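Local atomic coordinates of beta-N-acetylhexosaminidase (PDB entry 4PYS), a protein that probably hydrolyses terminal beta-linked N-acetylhexosamine sugars from glycan chains, as a glycoside hydrolase of family 20. Residues A[350-353]-A[354-358]; A[461-465]-A[466-470]; A[49-52]-A[53-57]. One frame throughout, in Å; residues are numbered along the deposited sequence.

The three contacts are local turns spread widely over the single chain, and none touches another. Contact 1 (350-358) and contact 2 (461-470) have centres about 32 Å apart, with nearest atoms about 13 Å apart; contact 3 (49-57) lies about 34 Å, centre to centre, from contact 2. Contacts 1 and 3 are on opposite sides of the chain's centre, their own centres about 47 Å apart, contact 1 in the catalytic barrel and contact 3 in the part that matches family 20 domain 2. Contact 2 alone holds a glycerol. The zinc, bound by C242, C260, C301 and C304, takes no ligand from these turns.

Contact 1. Residues A[350-353]-A[354-358]; sequences YSLP and DNVVI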
# COMPACT_ATOMS: atom_id res chain seq x y z
N TYR A 350 8.74 -27.76 -1.75
CA TYR A 350 9.95 -27.12 -2.26
C TYR A 350 10.20 -25.83 -1.51
O TYR A 350 9.32 -24.98 -1.39
CB TYR A 350 9.81 -26.85 -3.76
CG TYR A 350 11.13 -26.54 -4.43
CD1 TYR A 350 11.63 -25.24 -4.46
CD2 TYR A 350 11.89 -27.55 -5.01
CE1 TYR A 350 12.84 -24.96 -5.05
CE2 TYR A 350 13.10 -27.27 -5.61
CZ TYR A 350 13.57 -25.98 -5.63
OH TYR A 350 14.77 -25.69 -6.23
N SER A 351 11.40 -25.69 -0.96
CA SER A 351 11.67 -24.57 -0.07
C SER A 351 11.99 -23.28 -0.80
O SER A 351 12.77 -23.25 -1.75
CB SER A 351 12.77 -24.91 0.94
OG SER A 351 12.74 -23.98 2.01
N LEU A 352 11.37 -22.20 -0.33
CA LEU A 352 11.53 -20.88 -0.92
C LEU A 352 12.78 -20.21 -0.37
O LEU A 352 13.12 -20.40 0.80
CB LEU A 352 10.28 -20.05 -0.62
CG LEU A 352 9.02 -20.65 -1.25
CD1 LEU A 352 7.76 -20.01 -0.69
CD2 LEU A 352 9.08 -20.47 -2.75
N PRO A 353 13.47 -19.43 -1.22
CA PRO A 353 14.73 -18.76 -0.85
C PRO A 353 14.56 -17.70 0.25
O PRO A 353 13.43 -17.32 0.57
CB PRO A 353 15.19 -18.12 -2.16
CG PRO A 353 13.95 -18.00 -2.99
CD PRO A 353 13.09 -19.16 -2.62
N ASP A 354 15.67 -17.23 0.80
CA ASP A 354 15.64 -16.37 1.99
C ASP A 354 15.26 -14.91 1.76
O ASP A 354 15.26 -14.11 2.70
CB ASP A 354 16.96 -16.46 2.79
CG ASP A 354 18.16 -15.96 2.01
OD1 ASP A 354 17.98 -15.39 0.91
OD2 ASP A 354 19.30 -16.12 2.50
N ASN A 355 14.93 -14.55 0.52
CA ASN A 355 14.42 -13.19 0.26
C ASN A 355 12.90 -13.14 0.15
O ASN A 355 12.34 -12.12 -0.27
CB ASN A 355 15.05 -12.62 -1.00
CG ASN A 355 14.65 -13.38 -2.24
OD1 ASN A 355 14.53 -14.60 -2.23
ND2 ASN A 355 14.42 -12.65 -3.33
N VAL A 356 12.24 -14.23 0.52
CA VAL A 356 10.79 -14.33 0.42
C VAL A 356 10.07 -13.70 1.61
O VAL A 356 10.47 -13.89 2.76
CB VAL A 356 10.35 -15.81 0.25
CG1 VAL A 356 8.86 -15.98 0.48
CG2 VAL A 356 10.74 -16.31 -1.14
N VAL A 357 9.01 -12.94 1.33
CA VAL A 357 8.13 -12.36 2.34
C VAL A 357 6.73 -12.89 2.06
O VAL A 357 6.34 -13.04 0.90
CB VAL A 357 8.15 -10.82 2.26
CG1 VAL A 357 7.15 -10.19 3.24
CG2 VAL A 357 9.56 -10.30 2.53
N ILE A 358 5.98 -13.19 3.12
CA ILE A 358 4.64 -13.76 3.00
C ILE A 358 3.55 -12.75 3.39
O ILE A 358 3.60 -12.18 4.48
CB ILE A 358 4.49 -15.02 3.89
CG1 ILE A 358 5.48 -16.11 3.44
CG2 ILE A 358 3.06 -15.54 3.85
CD1 ILE A 358 5.31 -16.57 2.00
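P353 and V356 close a type I beta turn, in which V356 N reaches back to P353 O over 3.3 Å with an N-H...O angle of 146°, a weak bond. D354 and N355 fill the two central positions. The turn brings V356 back against L352 and P353, and its CB points toward them. With CG1 anti to the backbone N (chi1 166°), the CG2 branch lies beside that N and does the touching: it is 3.8 Å from L352 CB and 4.0 Å from P353 CD. One methyl group thus meets both the base of the leucine side chain and the CD corner of the proline ring. It also lies 3.3 Å from P353 O, the same oxygen that receives the turn bond.

N355 approaches the proline ring differently. Its CG sits between the backbone N and the carbonyl carbon (chi1 65°), a torsion that swings the amide toward the ring, where OD1 comes to 3.5 Å from P353 CG. This is a contact of an oxygen with a ring carbon. The other end of the amide is gripped twice, ND2 being hydrogen-bonded to A328 O and R336 O, and these two bonds fix its rotation. D354 turns its CB away from the preceding residues, and its OD1 forms a salt bridge with K332. The polar side chains in the turn's two central positions are therefore tied to helix 316-333 and to the chain just after it, while V356 packs on apolar atoms. The bend delivers the chain into strand 356-360, which runs parallel to strands 337-341 and 381-383: this is a tight turn at the start of a beta strand in the TIM barrel of the family 20 catalytic domain.

Contact 2. Residues A[461-465]-A[466-470]; sequences MWHSG and NPENF. With GOL (glycerol), chain D.
A water oxygen is held by both H463 and N466: it lies 2.8 Å from H463 NE2, in the plane of the imidazole ring, and accepts a longer bond of 3.3 Å from N466 ND2. The loop to which both residues belong leaves the end of helix 453-462 in the catalytic domain and bends through an inverse gamma turn centred on G465. The evidence for that turn is the bond from N466 N to S464 O, short at 2.7 Å but weak in angle (148°), together with the phi and psi of G465. The turn also lays the amide of N466 alongside S464, with ND2 3.8 Å from S464 CB.

H463 takes a second partner on its other nitrogen. Its CG is anti to the backbone N (chi1 178°), which turns the ring toward N466 and E468. There ND1 meets O1 of a bound glycerol at 2.9 Å; the oxygen approaches at the ring's edge, near its plane. The glycerol, probably from the crystallisation liquor, spans the loop, for its O2 donates to N466 O at 2.9 Å. The glycerol is also hydrogen-bonded to Y419 OH, outside the loop. Both ring nitrogens are thus engaged, one by water and one by glycerol, and together these bonds fix the rotation of the imidazole.

E468 reaches back toward the ring on an extended side chain. Its carboxylate is held at OE2 by a salt bridge to K476 of helix 470-486, the helix that N469 caps through OD1. E459 of helix 453-462 brings a like-charged carboxylate close to OE1. That oxygen, E468 OE1, stands 3.6 Å from H463 ND1 without bonding to it, the carboxylate plane turned 85° from the imidazole plane.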
# COMPACT_ATOMS: atom_id res chain seq x y z
N MSE A 461 -1.62 0.71 12.50
CA MSE A 461 -0.28 0.64 11.92
C MSE A 461 0.69 1.59 12.61
O MSE A 461 1.84 1.24 12.86
CB MSE A 461 -0.33 1.02 10.45
CG MSE A 461 -1.01 -0.02 9.55
SE MSE A 461 -1.30 0.77 7.81
CE MSE A 461 -2.40 -0.67 7.03
N TRP A 462 0.23 2.81 12.87
CA TRP A 462 1.16 3.85 13.34
C TRP A 462 1.21 4.03 14.86
O TRP A 462 2.29 4.06 15.46
CB TRP A 462 0.83 5.20 12.66
CG TRP A 462 1.74 6.29 13.18
CD1 TRP A 462 1.59 7.01 14.34
CD2 TRP A 462 2.94 6.74 12.57
NE1 TRP A 462 2.65 7.88 14.48
CE2 TRP A 462 3.49 7.74 13.40
CE3 TRP A 462 3.62 6.41 11.38
CZ2 TRP A 462 4.68 8.42 13.09
CZ3 TRP A 462 4.80 7.08 11.07
CH2 TRP A 462 5.32 8.07 11.92
N HIS A 463 0.05 4.19 15.48
CA HIS A 463 -0.02 4.57 16.89
C HIS A 463 0.56 3.48 17.79
O HIS A 463 0.35 2.29 17.55
CB HIS A 463 -1.48 4.86 17.27
CG HIS A 463 -1.69 5.22 18.71
ND1 HIS A 463 -2.64 4.60 19.50
CD2 HIS A 463 -1.09 6.14 19.50
CE1 HIS A 463 -2.61 5.11 20.71
NE2 HIS A 463 -1.68 6.05 20.75
N SER A 464 1.31 3.89 18.80
CA SER A 464 1.85 2.99 19.82
C SER A 464 0.71 2.19 20.46
O SER A 464 -0.44 2.65 20.48
CB SER A 464 2.58 3.80 20.91
OG SER A 464 3.52 4.72 20.35
N GLY A 465 1.02 1.02 20.99
CA GLY A 465 0.01 0.19 21.63
C GLY A 465 -0.36 0.70 23.02
O GLY A 465 -0.12 -0.00 24.01
N ASN A 466 -0.87 1.93 23.08
CA ASN A 466 -1.35 2.55 24.32
C ASN A 466 -2.88 2.53 24.30
O ASN A 466 -3.48 2.47 23.24
CB ASN A 466 -0.91 4.02 24.41
CG ASN A 466 0.58 4.19 24.52
OD1 ASN A 466 1.28 3.33 25.06
ND2 ASN A 466 1.08 5.31 24.01
N PRO A 467 -3.50 2.57 25.49
CA PRO A 467 -4.96 2.49 25.53
C PRO A 467 -5.66 3.61 24.75
O PRO A 467 -5.30 4.79 24.87
CB PRO A 467 -5.26 2.61 27.02
CG PRO A 467 -4.07 2.02 27.69
CD PRO A 467 -2.90 2.46 26.82
N GLU A 468 -6.66 3.22 23.97
CA GLU A 468 -7.53 4.14 23.26
C GLU A 468 -8.79 3.37 22.89
O GLU A 468 -8.75 2.50 22.01
CB GLU A 468 -6.86 4.66 21.99
CG GLU A 468 -7.73 5.67 21.23
CD GLU A 468 -7.13 6.06 19.89
OE1 GLU A 468 -6.14 5.42 19.48
OE2 GLU A 468 -7.67 6.98 19.25
N ASN A 469 -9.91 3.65 23.55
CA ASN A 469 -11.10 2.85 23.29
C ASN A 469 -11.84 3.33 22.04
O ASN A 469 -11.45 4.35 21.44
CB ASN A 469 -12.02 2.77 24.53
CG ASN A 469 -12.50 4.13 25.00
OD1 ASN A 469 -12.78 5.01 24.19
ND2 ASN A 469 -12.61 4.30 26.31
N PHE A 470 -12.84 2.58 21.62
CA PHE A 470 -13.50 2.87 20.36
C PHE A 470 -14.20 4.21 20.44
O PHE A 470 -14.26 4.95 19.45
CB PHE A 470 -14.52 1.79 19.99
CG PHE A 470 -15.26 2.11 18.71
CD1 PHE A 470 -14.67 1.87 17.48
CD2 PHE A 470 -16.51 2.72 18.76
CE1 PHE A 470 -15.34 2.19 16.29
CE2 PHE A 470 -17.19 3.04 17.59
CZ PHE A 470 -16.60 2.78 16.36
C1 GOL D . -5.09 1.54 18.74
O1 GOL D . -4.01 2.32 18.27
C2 GOL D . -5.02 1.51 20.27
O2 GOL D . -3.75 1.05 20.70
C3 GOL D . -6.11 0.60 20.84
O3 GOL D . -6.05 -0.69 20.26
O HOH W 1 -0.54 7.83 22.63

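Contact 3. Residues A[49-52]-A[53-57]; sequences KLVP and ESAVE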
# COMPACT_ATOMS: atom_id res chain seq x y z
N LYS A 49 1.55 21.52 0.47
CA LYS A 49 0.53 21.32 1.50
C LYS A 49 0.46 22.44 2.54
O LYS A 49 -0.58 22.62 3.17
CB LYS A 49 0.75 19.98 2.22
CG LYS A 49 0.71 18.73 1.32
CD LYS A 49 -0.62 18.59 0.58
CE LYS A 49 -0.77 17.17 -0.00
NZ LYS A 49 -1.92 17.08 -0.99
N LEU A 50 1.55 23.18 2.70
CA LEU A 50 1.64 24.16 3.79
C LEU A 50 1.92 25.59 3.34
O LEU A 50 1.08 26.48 3.53
CB LEU A 50 2.68 23.70 4.82
CG LEU A 50 2.27 22.45 5.62
CD1 LEU A 50 3.45 21.86 6.37
CD2 LEU A 50 1.16 22.83 6.58
N VAL A 51 3.10 25.82 2.77
CA VAL A 51 3.50 27.17 2.35
C VAL A 51 4.13 27.10 0.97
O VAL A 51 5.12 26.40 0.78
CB VAL A 51 4.56 27.76 3.31
CG1 VAL A 51 4.96 29.18 2.87
CG2 VAL A 51 4.07 27.75 4.74
N PRO A 52 3.56 27.85 -0.00
CA PRO A 52 4.11 27.88 -1.36
C PRO A 52 5.55 28.36 -1.37
O PRO A 52 5.87 29.26 -0.59
CB PRO A 52 3.24 28.93 -2.07
CG PRO A 52 2.01 29.07 -1.23
CD PRO A 52 2.46 28.81 0.17
N GLU A 53 6.38 27.82 -2.25
CA GLU A 53 7.77 28.25 -2.35
C GLU A 53 7.92 29.77 -2.50
O GLU A 53 8.91 30.36 -2.04
CB GLU A 53 8.48 27.50 -3.50
CG GLU A 53 9.95 27.88 -3.70
CD GLU A 53 10.70 26.88 -4.57
OE1 GLU A 53 10.05 25.97 -5.13
OE2 GLU A 53 11.94 27.01 -4.67
N SER A 54 6.94 30.42 -3.13
CA SER A 54 7.00 31.86 -3.35
C SER A 54 6.99 32.64 -2.04
O SER A 54 7.42 33.80 -2.00
CB SER A 54 5.84 32.32 -4.24
OG SER A 54 4.60 32.18 -3.56
N ALA A 55 6.49 32.01 -0.98
CA ALA A 55 6.39 32.66 0.32
C ALA A 55 7.52 32.27 1.27
O ALA A 55 7.59 32.76 2.41
CB ALA A 55 5.05 32.35 0.96
N VAL A 56 8.41 31.39 0.81
CA VAL A 56 9.52 30.90 1.62
C VAL A 56 10.84 31.64 1.33
O VAL A 56 11.20 31.84 0.17
CB VAL A 56 9.71 29.38 1.44
CG1 VAL A 56 11.01 28.91 2.07
CG2 VAL A 56 8.54 28.63 2.05
N GLU A 57 11.52 32.06 2.39
CA GLU A 57 12.86 32.65 2.29
C GLU A 57 13.84 31.71 3.00
O GLU A 57 13.71 31.50 4.20
CB GLU A 57 12.93 33.99 3.01
CG GLU A 57 12.25 35.16 2.34
CD GLU A 57 12.47 36.45 3.12
OE1 GLU A 57 13.48 36.54 3.85
OE2 GLU A 57 11.63 37.37 3.00
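V51 lies across V56 and beside A55, its CG1 methyl being the point where all three side chains meet. The setting is a beta-alpha-beta crossover: strand 31-35 is followed by helix 43-49, and this loop then leads into strand 56-58, which pairs in parallel with strand 31-35. V51 has CG1 anti to its own N (chi1 -179°), and this branch is 3.7 Å from A55 CB and equally 3.7 Å from V56 CG2. A55 turns its CB toward V51. The valine V56 comes in obliquely and offers the branch beside its backbone N. F46 of helix 43-49 touches both valines, and I31 of the neighbouring strand touches V51, so the small cluster sits between helix and sheet.

The backbone that puts A55 and V56 there is a short 3-10 segment, residues 53-55, evidenced by two successive bonds to the third residue back. A55 N donates to P52 O at 2.8 Å, N-H...O angle 158°, and V56 N donates to E53 O at 3.1 Å. P52 and S54, both of them exposed residues, also meet within this turn, P52 CB lying 3.8 Å from the serine hydroxyl oxygen, S54 OG.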